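Local atomic coordinates of photosystem II assembly protein Ycf48 (Thermosynechococcus elongatus, PDB entry 5OJ5), a protein that probably assists early photosystem II assembly and the replacement of photodamaged D1, and binds the C-terminal extension of D1. Residues R91-D96 / I120-T125; W113-P118 / A155-N160; P144-A149 / G194-V199. All coordinates share one frame; numbering follows the deposited sequence. Where two conformers were deposited one is given.

Interaction 1 of 3, residues R91-D96 / I120-T125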
loop_
_atom_site.group_PDB
_atom_site.type_symbol
_atom_site.label_atom_id
_atom_site.label_comp_id
_atom_site.label_asym_id
_atom_site.label_seq_id
_atom_site.Cartn_x
_atom_site.Cartn_y
_atom_site.Cartn_z
ATOM N N ARG A 91 1.087 -20.651 3.411
ATOM C CA ARG A 91 2.407 -21.186 3.685
ATOM C C ARG A 91 2.790 -20.774 5.094
ATOM O O ARG A 91 2.740 -19.596 5.408
ATOM C CB ARG A 91 3.391 -20.600 2.666
ATOM C CG ARG A 91 2.913 -20.756 1.159
ATOM C CD ARG A 91 3.180 -22.104 0.758
ATOM N NE ARG A 91 2.785 -22.297 -0.631
ATOM C CZ ARG A 91 1.869 -23.177 -0.964
ATOM N NH1 ARG A 91 1.203 -23.779 0.001
ATOM N NH2 ARG A 91 1.598 -23.430 -2.233
ATOM N N THR A 92 3.157 -21.684 5.952
ATOM C CA THR A 92 3.526 -21.323 7.317
ATOM C C THR A 92 5.005 -21.569 7.463
ATOM O O THR A 92 5.457 -22.710 7.405
ATOM C CB THR A 92 2.766 -22.177 8.334
ATOM O OG1 THR A 92 1.370 -22.014 8.117
ATOM C CG2 THR A 92 3.111 -21.740 9.763
ATOM N N LEU A 93 5.789 -20.538 7.627
ATOM C CA LEU A 93 7.208 -20.742 7.878
ATOM C C LEU A 93 7.434 -21.111 9.334
ATOM O O LEU A 93 6.766 -20.603 10.242
ATOM C CB LEU A 93 7.986 -19.499 7.498
ATOM C CG LEU A 93 8.024 -19.192 5.977
ATOM C CD1 LEU A 93 8.522 -17.773 5.779
ATOM C CD2 LEU A 93 8.874 -20.213 5.222
ATOM N N VAL A 94 8.395 -22.003 9.557
ATOM C CA VAL A 94 8.704 -22.433 10.905
ATOM C C VAL A 94 9.698 -21.414 11.449
ATOM O O VAL A 94 10.916 -21.574 11.371
ATOM C CB VAL A 94 9.202 -23.876 10.967
ATOM C CG1 VAL A 94 9.528 -24.239 12.435
ATOM C CG2 VAL A 94 8.170 -24.828 10.441
ATOM N N LEU A 95 9.170 -20.350 12.000
ATOM C CA LEU A 95 9.902 -19.244 12.601
ATOM C C LEU A 95 9.946 -19.445 14.105
ATOM O O LEU A 95 9.380 -20.394 14.652
ATOM C CB LEU A 95 9.223 -17.907 12.283
ATOM C CG LEU A 95 9.021 -17.624 10.819
ATOM C CD1 LEU A 95 8.135 -16.395 10.589
ATOM C CD2 LEU A 95 10.383 -17.407 10.136
ATOM N N ASP A 96 10.638 -18.545 14.802
ATOM C CA ASP A 96 10.658 -18.679 16.263
ATOM C C ASP A 96 9.288 -18.423 16.916
ATOM O O ASP A 96 9.004 -18.985 17.979
ATOM C CB ASP A 96 11.776 -17.858 16.885
ATOM C CG ASP A 96 11.682 -16.399 16.589
ATOM O OD1 ASP A 96 11.130 -15.987 15.550
ATOM O OD2 ASP A 96 12.232 -15.646 17.412
ATOM N N ILE A 120 12.022 -8.400 11.408
ATOM C CA ILE A 120 12.258 -9.629 10.666
ATOM C C ILE A 120 12.390 -9.248 9.206
ATOM O O ILE A 120 11.701 -8.353 8.698
ATOM C CB ILE A 120 11.127 -10.668 10.889
ATOM C CG1 ILE A 120 11.443 -11.996 10.188
ATOM C CG2 ILE A 120 9.756 -10.111 10.509
ATOM C CD1 ILE A 120 10.630 -13.162 10.708
ATOM N N MET A 121 13.275 -9.987 8.532
ATOM C CA MET A 121 13.461 -9.883 7.090
ATOM C C MET A 121 13.635 -11.287 6.528
ATOM O O MET A 121 14.466 -12.057 7.011
ATOM C CB MET A 121 14.682 -9.019 6.759
ATOM C CG MET A 121 14.978 -8.949 5.256
ATOM S SD MET A 121 16.321 -7.856 4.832
ATOM C CE MET A 121 15.576 -6.284 5.179
ATOM N N LEU A 122 12.860 -11.577 5.493
ATOM C CA LEU A 122 12.939 -12.834 4.764
ATOM C C LEU A 122 13.272 -12.535 3.309
ATOM O O LEU A 122 12.891 -11.488 2.750
ATOM C CB LEU A 122 11.596 -13.548 4.811
ATOM C CG LEU A 122 11.011 -13.783 6.203
ATOM C CD1 LEU A 122 9.618 -14.375 6.112
ATOM C CD2 LEU A 122 11.898 -14.645 7.048
ATOM N N HIS A 123 13.967 -13.475 2.676
ATOM C CA HIS A 123 14.454 -13.301 1.326
ATOM C C HIS A 123 14.348 -14.609 0.572
ATOM O O HIS A 123 14.596 -15.697 1.117
ATOM C CB HIS A 123 15.913 -12.807 1.404
ATOM C CG HIS A 123 16.587 -12.591 0.080
ATOM N ND1 HIS A 123 17.707 -13.292 -0.287
ATOM C CD2 HIS A 123 16.348 -11.721 -0.916
ATOM C CE1 HIS A 123 18.130 -12.865 -1.464
ATOM N NE2 HIS A 123 17.309 -11.921 -1.883
ATOM N N THR A 124 14.075 -14.500 -0.717
ATOM C CA THR A 124 14.040 -15.635 -1.635
ATOM C C THR A 124 14.675 -15.216 -2.954
ATOM O O THR A 124 14.542 -14.069 -3.389
ATOM C CB THR A 124 12.569 -16.119 -1.871
ATOM O OG1 THR A 124 12.585 -17.257 -2.726
ATOM C CG2 THR A 124 11.690 -15.078 -2.524
ATOM N N THR A 125 15.284 -16.182 -3.622
ATOM C CA THR A 125 15.750 -15.990 -4.983
ATOM C C THR A 125 15.078 -16.926 -5.963
ATOM O O THR A 125 15.438 -16.918 -7.144
ATOM C CB THR A 125 17.266 -16.128 -5.087
ATOM O OG1 THR A 125 17.607 -17.430 -4.632
ATOM C CG2 THR A 125 17.954 -15.083 -4.269
#
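Leu93 and Leu122 adopt the same extended shape, each with CG anti to its carbonyl carbon (chi1 -68° and -54°) and the outer chain stretched on from there, and this sends their methyl ends straight at each other. They meet tip to tip, Leu93 CD1 lying 3.6 Å from Leu122 CD1. Leu95 and Ile120 come together differently, at a slant: Ile120 places CG1 anti to its backbone nitrogen (chi1 -176°), and its CD1 arrives 4.1 Å from Leu95 CD1. The second branch of Leu95 closes more loosely on Leu122, with 4.4 Å between Leu95 CD2 and Leu122 CD2. Long branched aliphatic residues suit this place because the backbones are far apart, with 10.3 Å between Leu93 CA and Leu122 CA, and the side chains alone must bridge the gap. Leu93 and Leu95 both turn toward 120-125, and between them the chain makes an inverse gamma turn centred on Val94, with a weak bond of 3.0 Å from Leu95 N to Leu93 O. Within the seven-bladed beta-propeller this segment belongs to the connection from the outermost strand of one blade, 89-90, to the innermost strand of the next, 101-108, and it packs on the third strand of that next blade, 120-124. Phe102 of the innermost strand touches Leu95, Ile120 and Leu122. The bound peptide shares the contact, packing apolar side chains on Leu95 and Leu122 and hydrogen-bonding with the backbone of Thr92 and Val94.

Interaction 2 of 3, residues W113-P118 / A155-N160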
loop_
_atom_site.group_PDB
_atom_site.type_symbol
_atom_site.label_atom_id
_atom_site.label_comp_id
_atom_site.label_asym_id
_atom_site.label_seq_id
_atom_site.Cartn_x
_atom_site.Cartn_y
_atom_site.Cartn_z
ATOM N N TRP A 113 11.346 -10.265 -1.111
ATOM C CA TRP A 113 11.693 -9.824 0.228
ATOM C C TRP A 113 10.414 -9.614 1.025
ATOM O O TRP A 113 9.416 -9.123 0.479
ATOM C CB TRP A 113 12.418 -8.475 0.176
ATOM C CG TRP A 113 13.607 -8.405 -0.724
ATOM C CD1 TRP A 113 13.603 -8.301 -2.080
ATOM C CD2 TRP A 113 14.976 -8.428 -0.331
ATOM N NE1 TRP A 113 14.901 -8.239 -2.563
ATOM C CE2 TRP A 113 15.755 -8.315 -1.507
ATOM C CE3 TRP A 113 15.619 -8.495 0.910
ATOM C CZ2 TRP A 113 17.157 -8.273 -1.471
ATOM C CZ3 TRP A 113 17.018 -8.473 0.946
ATOM C CH2 TRP A 113 17.751 -8.351 -0.238
ATOM N N ILE A 114 10.451 -9.956 2.305
ATOM C CA ILE A 114 9.370 -9.650 3.250
ATOM C C ILE A 114 10.011 -8.994 4.459
ATOM O O ILE A 114 11.053 -9.458 4.930
ATOM C CB ILE A 114 8.643 -10.934 3.702
ATOM C CG1 ILE A 114 7.950 -11.605 2.508
ATOM C CG2 ILE A 114 7.625 -10.613 4.803
ATOM C CD1 ILE A 114 7.505 -13.040 2.810
ATOM N N VAL A 115 9.376 -7.942 4.986
ATOM C CA VAL A 115 9.810 -7.401 6.265
ATOM C C VAL A 115 8.627 -7.229 7.193
ATOM O O VAL A 115 7.476 -7.086 6.773
ATOM C CB VAL A 115 10.599 -6.081 6.135
ATOM C CG1 VAL A 115 11.866 -6.292 5.345
ATOM C CG2 VAL A 115 9.747 -4.955 5.511
ATOM N N GLY A 116 8.935 -7.187 8.484
ATOM C CA GLY A 116 7.899 -7.034 9.469
ATOM C C GLY A 116 8.417 -6.624 10.819
ATOM O O GLY A 116 9.611 -6.352 11.017
ATOM N N GLU A 117 7.473 -6.587 11.751
ATOM C CA GLU A 117 7.708 -6.164 13.137
ATOM C C GLU A 117 7.124 -7.202 14.090
ATOM O O GLU A 117 6.043 -7.726 13.823
ATOM C CB GLU A 117 7.072 -4.807 13.400
ATOM C CG GLU A 117 5.626 -4.739 13.204
ATOM C CD GLU A 117 5.125 -3.330 13.365
ATOM O OE1 GLU A 117 4.623 -3.018 14.464
ATOM O OE2 GLU A 117 5.243 -2.545 12.381
ATOM N N PRO A 118 7.812 -7.538 15.200
ATOM C CA PRO A 118 9.151 -7.084 15.550
ATOM C C PRO A 118 10.146 -7.483 14.460
ATOM O O PRO A 118 9.833 -8.339 13.609
ATOM C CB PRO A 118 9.418 -7.802 16.890
ATOM C CG PRO A 118 8.596 -8.987 16.827
ATOM C CD PRO A 118 7.325 -8.574 16.122
ATOM N N ALA A 155 17.969 -3.859 -2.922
ATOM C CA ALA A 155 16.667 -3.558 -2.325
ATOM C C ALA A 155 16.820 -2.317 -1.464
ATOM O O ALA A 155 17.921 -1.976 -1.017
ATOM C CB ALA A 155 16.149 -4.712 -1.484
ATOM N N GLU A 156 15.703 -1.649 -1.214
ATOM C CA GLU A 156 15.653 -0.544 -0.265
ATOM C C GLU A 156 14.633 -0.822 0.805
ATOM O O GLU A 156 13.599 -1.412 0.551
ATOM C CB GLU A 156 15.377 0.723 -0.933
ATOM C CG GLU A 156 14.302 0.856 -1.795
ATOM C CD GLU A 156 14.477 2.107 -2.664
ATOM O OE1 GLU A 156 13.482 2.808 -2.851
ATOM O OE2 GLU A 156 15.600 2.444 -3.141
ATOM N N MET A 157 14.956 -0.389 2.018
ATOM C CA MET A 157 14.133 -0.615 3.193
ATOM C C MET A 157 13.918 0.697 3.938
ATOM O O MET A 157 14.843 1.504 4.077
ATOM C CB MET A 157 14.873 -1.631 4.117
ATOM C CG MET A 157 14.122 -1.868 5.432
ATOM S SD MET A 157 14.728 -3.173 6.461
ATOM C CE MET A 157 16.456 -2.702 6.678
ATOM N N ILE A 158 12.706 0.891 4.427
ATOM C CA ILE A 158 12.390 2.046 5.263
ATOM C C ILE A 158 11.832 1.522 6.569
ATOM O O ILE A 158 10.960 0.633 6.572
ATOM C CB ILE A 158 11.393 3.010 4.582
ATOM C CG1 ILE A 158 11.999 3.431 3.244
ATOM C CG2 ILE A 158 11.161 4.239 5.475
ATOM C CD1 ILE A 158 11.309 4.615 2.584
ATOM N N THR A 159 12.294 2.099 7.690
ATOM C CA THR A 159 11.745 1.718 8.988
ATOM C C THR A 159 10.510 2.512 9.323
ATOM O O THR A 159 10.165 3.485 8.664
ATOM C CB THR A 159 12.774 1.840 10.115
ATOM O OG1 THR A 159 12.942 3.218 10.435
ATOM C CG2 THR A 159 14.118 1.186 9.751
ATOM N N ASN A 160 9.850 2.107 10.420
ATOM C CA ASN A 160 8.625 2.768 10.841
ATOM C C ASN A 160 8.821 4.228 11.228
ATOM O O ASN A 160 7.825 4.968 11.251
ATOM C CB ASN A 160 7.925 1.990 11.949
ATOM C CG ASN A 160 8.676 1.945 13.177
ATOM O OD1 ASN A 160 9.874 2.008 13.208
ATOM N ND2 ASN A 160 7.949 1.804 14.275
#
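The methyl group of Ala155 sits over a face of the Trp113 indole, making a CH-pi contact in which CB is 3.9 Å from the centroid of the six-membered ring and 23° off the ring normal. This is packing between neighbouring blades of the beta-propeller: strand 111-117 is second from the centre in one blade, strand 154-159 second in the next, and the two run in the same direction with their side chains filling the space between the sheets. Trp113 CA and Ala155 CA are 8.4 Å apart, so a large flat ring on one side calls for a very small residue on the other. Ala155 can bring its single methyl right onto the indole, while the breadth of the tryptophan spans the gap. With CG of Trp113 anti to the carbonyl carbon (chi1 -53°) the indole swings out toward 155-160, and a chi2 of 77° turns its face to the methyl. Two residues further along each strand the division of labour is reversed. Val115 is short and branched, and the long, flexible Met157 reaches to it, its sulfur SD coming within 4.4 Å of Val115 CG1 in one of the two conformations modelled for the methionine. Strict alternation along extended strands puts all four of these buried residues on the facing sides of the two sheets. Around them, Ile147 and Ala149 of strand 144-151 also pack on the indole, Pro144 adjoins Val115, and the ring of His123 meets that of Trp113. Met121 of strand 120-124 touches Trp113, Val115 and Met157 alike. On the indole the Ala155 methyl is shifted toward the rim, with CB 3.6 Å from CE2 and 3.7 Å from CZ2 of Trp113.

Interaction 3 of 3, residues P144-A149 / G194-V199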
loop_
_atom_site.group_PDB
_atom_site.type_symbol
_atom_site.label_atom_id
_atom_site.label_comp_id
_atom_site.label_asym_id
_atom_site.label_seq_id
_atom_site.Cartn_x
_atom_site.Cartn_y
_atom_site.Cartn_z
ATOM N N PRO A 144 11.272 -2.572 10.539
ATOM C CA PRO A 144 10.986 -2.423 9.108
ATOM C C PRO A 144 9.521 -2.161 8.816
ATOM O O PRO A 144 8.639 -2.818 9.374
ATOM C CB PRO A 144 11.371 -3.789 8.539
ATOM C CG PRO A 144 12.319 -4.326 9.503
ATOM C CD PRO A 144 11.880 -3.885 10.838
ATOM N N ARG A 145 9.284 -1.206 7.938
ATOM C CA ARG A 145 7.950 -0.858 7.484
ATOM C C ARG A 145 7.722 -1.210 6.021
ATOM O O ARG A 145 6.619 -1.572 5.649
ATOM C CB ARG A 145 7.717 0.667 7.729
ATOM C CG ARG A 145 6.408 1.189 7.183
ATOM C CD ARG A 145 5.246 0.631 7.871
ATOM N NE ARG A 145 4.062 1.365 7.495
ATOM C CZ ARG A 145 3.674 2.524 8.053
ATOM N NH1 ARG A 145 4.322 2.988 9.075
ATOM N NH2 ARG A 145 2.595 3.161 7.659
ATOM N N LEU A 146 8.741 -1.016 5.173
ATOM C CA LEU A 146 8.576 -1.180 3.735
ATOM C C LEU A 146 9.869 -1.745 3.193
ATOM O O LEU A 146 10.955 -1.316 3.595
ATOM C CB LEU A 146 8.266 0.197 3.088
ATOM C CG LEU A 146 8.105 0.195 1.572
ATOM C CD1 LEU A 146 7.184 1.332 1.198
ATOM C CD2 LEU A 146 9.413 0.411 0.833
ATOM N N ILE A 147 9.758 -2.674 2.243
ATOM C CA ILE A 147 10.906 -3.110 1.451
ATOM C C ILE A 147 10.509 -3.039 0.002
ATOM O O ILE A 147 9.356 -3.312 -0.363
ATOM C CB ILE A 147 11.363 -4.525 1.870
ATOM C CG1 ILE A 147 12.701 -4.894 1.223
ATOM C CG2 ILE A 147 10.312 -5.585 1.637
ATOM C CD1 ILE A 147 13.679 -5.465 1.996
ATOM N N LYS A 148 11.457 -2.624 -0.835
ATOM C CA LYS A 148 11.262 -2.559 -2.274
ATOM C C LYS A 148 12.384 -3.330 -2.948
ATOM O O LYS A 148 13.565 -2.968 -2.809
ATOM C CB LYS A 148 11.213 -1.106 -2.750
ATOM C CG LYS A 148 11.104 -1.019 -4.258
ATOM C CD LYS A 148 9.734 -1.477 -4.762
ATOM C CE LYS A 148 9.517 -1.312 -6.211
ATOM N NZ LYS A 148 8.150 -1.850 -6.590
ATOM N N ALA A 149 12.011 -4.363 -3.696
ATOM C CA ALA A 149 12.973 -5.149 -4.459
ATOM C C ALA A 149 13.376 -4.370 -5.697
ATOM O O ALA A 149 12.512 -3.913 -6.452
ATOM C CB ALA A 149 12.321 -6.446 -4.922
ATOM N N GLY A 194 11.306 6.388 -7.141
ATOM C CA GLY A 194 11.942 6.123 -5.864
ATOM C C GLY A 194 11.852 7.257 -4.883
ATOM O O GLY A 194 12.608 7.253 -3.921
ATOM N N GLU A 195 10.960 8.234 -5.127
ATOM C CA GLU A 195 10.653 9.208 -4.090
ATOM C C GLU A 195 9.653 8.614 -3.115
ATOM O O GLU A 195 8.892 7.703 -3.456
ATOM C CB GLU A 195 10.004 10.425 -4.738
ATOM C CG GLU A 195 10.818 10.940 -5.831
ATOM C CD GLU A 195 10.010 11.678 -6.917
ATOM O OE1 GLU A 195 8.941 11.173 -7.498
ATOM O OE2 GLU A 195 10.520 12.789 -7.228
ATOM N N TYR A 196 9.645 9.141 -1.895
ATOM C CA TYR A 196 8.666 8.717 -0.897
ATOM C C TYR A 196 7.970 9.922 -0.304
ATOM O O TYR A 196 8.532 11.013 -0.219
ATOM C CB TYR A 196 9.358 7.914 0.224
ATOM C CG TYR A 196 9.912 6.578 -0.215
ATOM C CD1 TYR A 196 9.141 5.422 -0.084
ATOM C CD2 TYR A 196 11.186 6.458 -0.770
ATOM C CE1 TYR A 196 9.635 4.171 -0.425
ATOM C CE2 TYR A 196 11.684 5.190 -1.133
ATOM C CZ TYR A 196 10.910 4.063 -0.941
ATOM O OH TYR A 196 11.436 2.830 -1.276
ATOM N N VAL A 197 6.739 9.664 0.149
ATOM C CA VAL A 197 5.954 10.639 0.898
ATOM C C VAL A 197 5.406 9.945 2.129
ATOM O O VAL A 197 4.881 8.830 2.047
ATOM C CB VAL A 197 4.863 11.293 0.021
ATOM C CG1 VAL A 197 3.791 10.315 -0.490
ATOM C CG2 VAL A 197 4.173 12.428 0.804
ATOM N N ALA A 198 5.549 10.602 3.281
ATOM C CA ALA A 198 5.161 10.043 4.569
ATOM C C ALA A 198 4.286 11.040 5.315
ATOM O O ALA A 198 4.651 12.214 5.454
ATOM C CB ALA A 198 6.388 9.758 5.407
ATOM N N VAL A 199 3.177 10.585 5.830
ATOM C CA VAL A 199 2.293 11.401 6.660
ATOM C C VAL A 199 2.733 11.291 8.105
ATOM O O VAL A 199 3.012 10.194 8.597
ATOM C CB VAL A 199 0.834 10.956 6.474
ATOM C CG1 VAL A 199 -0.079 11.772 7.405
ATOM C CG2 VAL A 199 0.415 11.145 5.000
#
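Leu146 closes on the outer end of the Tyr196 side chain with both of its methyls, and this is the compact half of the contact. Its CD2 lies 3.8 Å from Tyr196 OH and 4.0 Å from Tyr196 CE1, while CD1 of Leu146 comes to 4.1 Å from the same CE1. The leucine approaches the phenol obliquely, close to its hydroxyl end. Leu146 holds CG anti to its backbone nitrogen (chi1 178°), and Tyr196 holds its own anti to the carbonyl carbon (chi1 -67°), which carries the ring across from the neighbouring sheet. A tyrosine suits this place because it is long enough to span the gap between strands that stand 10.9 Å apart from Leu146 CA to Tyr196 CA. Residues 144-149 belong to strand 144-151, the innermost of one propeller blade, and 196-199 is the second strand of the following blade, so the ring fills the wedge between successive sheets. Leu146 belongs to a classic beta bulge: it and Arg145 both face Ile158 of the adjacent strand, and Ile158 in turn packs on Tyr196. The phenol oxygen is gripped by polar partners, hydrogen-bonding with Glu156 OE1 and Arg190 NE, so the buried hydroxyl is satisfied even though carbon lies beside it. The other half of the contact is slack. Lys148 gives only the root of its side chain, with CB 4.2 Å from Tyr196 OH, and then turns its charged end away from 194-199. Lys148 and Leu146 are both partly exposed, and lysine suits such a margin: its CB can border the hydroxyl while the rest of the chain leads off.

In the fold
The three contacts follow one another around the propeller ring. Interaction 1 packs the loop after strand 89-90 onto the blade it leads into, which starts with strand 101-108. Interaction 2 joins that blade to the one starting with strand 144-151, and interaction 3 joins the latter to the blade starting with strand 187-190. The centres of interactions 1 and 2 lie about 13 Å apart, those of interactions 2 and 3 about 9 Å. Along the chain the segments of successive contacts alternate, whereas interaction 1 closes before interaction 3 opens; interactions 1 and 2 share one sheet, interactions 2 and 3 the next. The bound D1 peptide touches interaction 1, at the start of this run of packing.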